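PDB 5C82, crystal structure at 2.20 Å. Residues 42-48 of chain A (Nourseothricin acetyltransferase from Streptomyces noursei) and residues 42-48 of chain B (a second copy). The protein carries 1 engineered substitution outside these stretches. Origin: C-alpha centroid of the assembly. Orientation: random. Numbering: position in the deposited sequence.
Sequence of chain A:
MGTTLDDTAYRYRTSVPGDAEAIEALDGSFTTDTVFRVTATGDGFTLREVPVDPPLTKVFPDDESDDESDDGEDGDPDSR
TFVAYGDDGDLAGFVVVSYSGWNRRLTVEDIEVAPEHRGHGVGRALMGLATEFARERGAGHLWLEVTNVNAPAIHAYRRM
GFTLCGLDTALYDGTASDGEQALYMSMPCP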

ATOM      1  N   GLY A  42     -15.033  12.429  -1.922  1.00 43.05           N
ATOM      2  CA  GLY A  42     -16.089  11.429  -1.827  1.00 44.28           C
ATOM      3  C   GLY A  42     -15.987  10.445  -2.978  1.00 49.25           C
ATOM      4  O   GLY A  42     -15.931   9.230  -2.753  1.00 49.03           O
ATOM      5  N   ASP A  43     -15.934  10.987  -4.227  1.00 45.29           N
ATOM      6  CA  ASP A  43     -15.764  10.216  -5.464  1.00 44.43           C
ATOM      7  C   ASP A  43     -14.271   9.918  -5.738  1.00 44.42           C
ATOM      8  O   ASP A  43     -13.958   9.017  -6.502  1.00 44.29           O
ATOM      9  CB  ASP A  43     -16.459  10.906  -6.668  1.00 46.28           C
ATOM     10  CG  ASP A  43     -15.792  12.154  -7.230  1.00 56.45           C
ATOM     11  OD1 ASP A  43     -15.133  12.873  -6.461  1.00 58.09           O
ATOM     12  OD2 ASP A  43     -15.976  12.435  -8.433  1.00 58.86           O
ATOM     13  N   GLY A  44     -13.382  10.660  -5.086  1.00 36.82           N
ATOM     14  CA  GLY A  44     -11.945  10.476  -5.214  1.00 34.14           C
ATOM     15  C   GLY A  44     -11.114  11.398  -4.346  1.00 31.82           C
ATOM     16  O   GLY A  44     -11.525  11.800  -3.250  1.00 29.88           O
ATOM     17  N   PHE A  45      -9.921  11.723  -4.830  1.00 24.65           N
ATOM     18  CA  PHE A  45      -9.005  12.575  -4.080  1.00 22.93           C
ATOM     19  C   PHE A  45      -8.375  13.587  -4.962  1.00 25.03           C
ATOM     20  O   PHE A  45      -8.062  13.286  -6.106  1.00 23.64           O
ATOM     21  CB  PHE A  45      -7.889  11.749  -3.398  1.00 23.05           C
ATOM     22  CG  PHE A  45      -8.405  10.649  -2.517  1.00 23.45           C
ATOM     23  CD1 PHE A  45      -8.748  10.900  -1.193  1.00 25.64           C
ATOM     24  CD2 PHE A  45      -8.569   9.356  -3.013  1.00 24.96           C
ATOM     25  CE1 PHE A  45      -9.281   9.883  -0.387  1.00 26.25           C
ATOM     26  CE2 PHE A  45      -9.070   8.338  -2.198  1.00 26.90           C
ATOM     27  CZ  PHE A  45      -9.422   8.609  -0.893  1.00 24.87           C
ATOM     28  N   THR A  46      -8.109  14.756  -4.407  1.00 22.46           N
ATOM     29  CA  THR A  46      -7.399  15.818  -5.097  1.00 22.83           C
ATOM     30  C   THR A  46      -6.218  16.288  -4.244  1.00 25.81           C
ATOM     31  O   THR A  46      -6.298  16.316  -3.021  1.00 23.68           O
ATOM     32  CB  THR A  46      -8.345  16.933  -5.586  1.00 34.59           C
ATOM     33  OG1 THR A  46      -7.587  17.820  -6.401  1.00 45.36           O
ATOM     34  CG2 THR A  46      -8.968  17.720  -4.462  1.00 29.11           C
ATOM     35  N   LEU A  47      -5.121  16.641  -4.912  1.00 24.47           N
ATOM     36  CA  LEU A  47      -3.892  17.123  -4.305  1.00 24.60           C
ATOM     37  C   LEU A  47      -3.649  18.514  -4.815  1.00 26.91           C
ATOM     38  O   LEU A  47      -3.756  18.756  -6.005  1.00 26.03           O
ATOM     39  CB  LEU A  47      -2.680  16.247  -4.693  1.00 24.96           C
ATOM     40  CG  LEU A  47      -2.391  15.003  -3.857  1.00 29.57           C
ATOM     41  CD1 LEU A  47      -3.462  13.906  -4.070  1.00 28.94           C
ATOM     42  CD2 LEU A  47      -1.046  14.451  -4.231  1.00 31.35           C
ATOM     43  N   ARG A  48      -3.314  19.427  -3.916  1.00 23.61           N
ATOM     44  CA  ARG A  48      -3.004  20.798  -4.276  1.00 23.38           C
ATOM     45  C   ARG A  48      -1.864  21.253  -3.415  1.00 24.60           C
ATOM     46  O   ARG A  48      -1.954  21.154  -2.195  1.00 25.65           O
ATOM     47  CB  ARG A  48      -4.231  21.701  -4.062  1.00 23.32           C
ATOM     48  CG  ARG A  48      -4.080  23.114  -4.638  1.00 36.76           C
ATOM     49  CD  ARG A  48      -5.390  23.902  -4.627  1.00 49.59           C
ATOM     50  NE  ARG A  48      -5.986  23.991  -3.291  1.00 67.31           N
ATOM     51  CZ  ARG A  48      -5.993  25.085  -2.532  1.00 88.70           C
ATOM     52  NH1 ARG A  48      -5.445  26.213  -2.974  1.00 73.78           N
ATOM     53  NH2 ARG A  48      -6.555  25.063  -1.329  1.00 78.71           N
TER
ATOM     54  N   GLY B  42      -4.459  14.009 -12.962  1.00 43.05           N
ATOM     55  CA  GLY B  42      -3.185  14.713 -12.891  1.00 44.28           C
ATOM     56  C   GLY B  42      -2.962  15.255 -11.491  1.00 49.25           C
ATOM     57  O   GLY B  42      -1.922  14.984 -10.879  1.00 49.03           O
ATOM     58  N   ASP B  43      -3.970  16.010 -10.972  1.00 45.29           N
ATOM     59  CA  ASP B  43      -3.982  16.567  -9.614  1.00 44.43           C
ATOM     60  C   ASP B  43      -4.489  15.526  -8.586  1.00 44.42           C
ATOM     61  O   ASP B  43      -4.246  15.673  -7.398  1.00 44.29           O
ATOM     62  CB  ASP B  43      -4.777  17.898  -9.547  1.00 46.28           C
ATOM     63  CG  ASP B  43      -6.294  17.802  -9.634  1.00 56.45           C
ATOM     64  OD1 ASP B  43      -6.795  16.868 -10.283  1.00 58.09           O
ATOM     65  OD2 ASP B  43      -6.978  18.698  -9.094  1.00 58.86           O
ATOM     66  N   GLY B  44      -5.156  14.483  -9.069  1.00 36.82           N
ATOM     67  CA  GLY B  44      -5.664  13.408  -8.232  1.00 34.14           C
ATOM     68  C   GLY B  44      -6.352  12.293  -8.992  1.00 31.82           C
ATOM     69  O   GLY B  44      -6.012  11.985 -10.141  1.00 29.88           O
ATOM     70  N   PHE B  45      -7.322  11.664  -8.337  1.00 24.65           N
ATOM     71  CA  PHE B  45      -8.044  10.549  -8.938  1.00 22.93           C
ATOM     72  C   PHE B  45      -9.501  10.659  -8.688  1.00 25.03           C
ATOM     73  O   PHE B  45      -9.904  11.081  -7.612  1.00 23.64           O
ATOM     74  CB  PHE B  45      -7.548   9.190  -8.390  1.00 23.05           C
ATOM     75  CG  PHE B  45      -6.069   8.983  -8.535  1.00 23.45           C
ATOM     76  CD1 PHE B  45      -5.535   8.473  -9.713  1.00 25.64           C
ATOM     77  CD2 PHE B  45      -5.198   9.316  -7.499  1.00 24.96           C
ATOM     78  CE1 PHE B  45      -4.148   8.331  -9.867  1.00 26.25           C
ATOM     79  CE2 PHE B  45      -3.819   9.143  -7.644  1.00 26.90           C
ATOM     80  CZ  PHE B  45      -3.305   8.653  -8.826  1.00 24.87           C
ATOM     81  N   THR B  46     -10.291  10.200  -9.642  1.00 22.46           N
ATOM     82  CA  THR B  46     -11.736  10.135  -9.514  1.00 22.83           C
ATOM     83  C   THR B  46     -12.219   8.717  -9.834  1.00 25.81           C
ATOM     84  O   THR B  46     -11.661   8.043 -10.692  1.00 23.68           O
ATOM     85  CB  THR B  46     -12.444  11.263 -10.288  1.00 34.59           C
ATOM     86  OG1 THR B  46     -13.826  11.223  -9.949  1.00 45.36           O
ATOM     87  CG2 THR B  46     -12.307  11.136 -11.784  1.00 29.11           C
ATOM     88  N   LEU B  47     -13.253   8.279  -9.117  1.00 24.47           N
ATOM     89  CA  LEU B  47     -13.874   6.973  -9.260  1.00 24.60           C
ATOM     90  C   LEU B  47     -15.305   7.193  -9.658  1.00 26.91           C
ATOM     91  O   LEU B  47     -15.983   8.017  -9.067  1.00 26.03           O
ATOM     92  CB  LEU B  47     -13.857   6.182  -7.934  1.00 24.96           C
ATOM     93  CG  LEU B  47     -12.618   5.353  -7.603  1.00 29.57           C
ATOM     94  CD1 LEU B  47     -11.398   6.249  -7.277  1.00 28.94           C
ATOM     95  CD2 LEU B  47     -12.906   4.473  -6.423  1.00 31.35           C
ATOM     96  N   ARG B  48     -15.767   6.452 -10.654  1.00 23.61           N
ATOM     97  CA  ARG B  48     -17.142   6.528 -11.108  1.00 23.38           C
ATOM     98  C   ARG B  48     -17.593   5.137 -11.442  1.00 24.60           C
ATOM     99  O   ARG B  48     -16.933   4.463 -12.227  1.00 25.65           O
ATOM    100  CB  ARG B  48     -17.253   7.438 -12.343  1.00 23.32           C
ATOM    101  CG  ARG B  48     -18.693   7.773 -12.750  1.00 36.76           C
ATOM    102  CD  ARG B  48     -18.767   8.863 -13.819  1.00 49.59           C
ATOM    103  NE  ARG B  48     -17.994   8.534 -15.020  1.00 67.31           N
ATOM    104  CZ  ARG B  48     -18.520   8.162 -16.185  1.00 88.70           C
ATOM    105  NH1 ARG B  48     -19.839   8.080 -16.333  1.00 73.78           N
ATOM    106  NH2 ARG B  48     -17.732   7.878 -17.216  1.00 78.71           N
TER

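The two copies of the stretch meet as an antiparallel pair of strands across an exact two-fold axis, so each contact in one direction has its counterpart in the other. The strand axes approach to 4.7 Å, their N-to-C directions lie 164° apart, and the register is centred on Phe A45 facing Phe B45.

Backbone hydrogen bonds define this pairing. At the centre, Phe A45 N donates to Phe B45 O and Phe B45 N to Phe A45 O, each over 2.9 Å with an N-H...O angle of 153°. This reciprocal pair is what an antiparallel hydrogen-bonded site requires. Two residues outward, Leu B47 N donates to Asp A43 O and Leu A47 N to Asp B43 O, each at 2.8 Å but with a more bent angle of 141°. The ladder thus takes in Asp A43 and Asp B43, although the strands themselves begin at residue 44. Short separation alone is not evidence of bonding: Phe A45 O and Phe B45 O lie 3.2 Å apart, but both are acceptors, and each carbonyl is instead satisfied by the opposite amide.

Between these sites, Gly A44 faces Thr B46, and Thr A46 faces Gly B44, as non-hydrogen-bonded pairs with a CA-CA distance of 4.3 Å. A CA-H...O contact occurs here: Gly A44 CA lies 3.2 Å from Phe B45 O, with an angle of 144° at the hydrogen, and Gly B44 CA stands in the same relation to Phe A45 O. The absence of a side chain permits this approach. An ideal CB on Gly A44 would point toward the other strand, only 1.9 Å from Phe B45 O and 2.9 Å from Thr B46 CA, both clashes; the symmetry-related position at Gly B44 is equally closed.

The side-chain polar contacts join the same segments. Thr B46 OG1 donates to Asp A43 OD2 at 2.9 Å, and Thr A46 OG1 to Asp B43 OD2 at 2.9 Å; both hydrogen bonds are weak. They supplement the backbone bonds made by Asp A43 and Asp B43, whose OD1 atoms are hydrogen-bonded to residues elsewhere in the structure.

Direct side-chain packing across the strands is slight at the centre. Phe A45 and Phe B45 project to the same face of the sheet, both with chi1 in the m well, yet the nearest approach of the Phe A45 side chain to the other stretch is Phe A45 CB to Phe B45 O, 4.7 Å, and Phe B45 CB stands likewise from Phe A45 O. Together the two stretches bury 399 Å², counting both sides. Arg A48 and Arg B48 contribute nothing to that area: the ends of their side chains lead away.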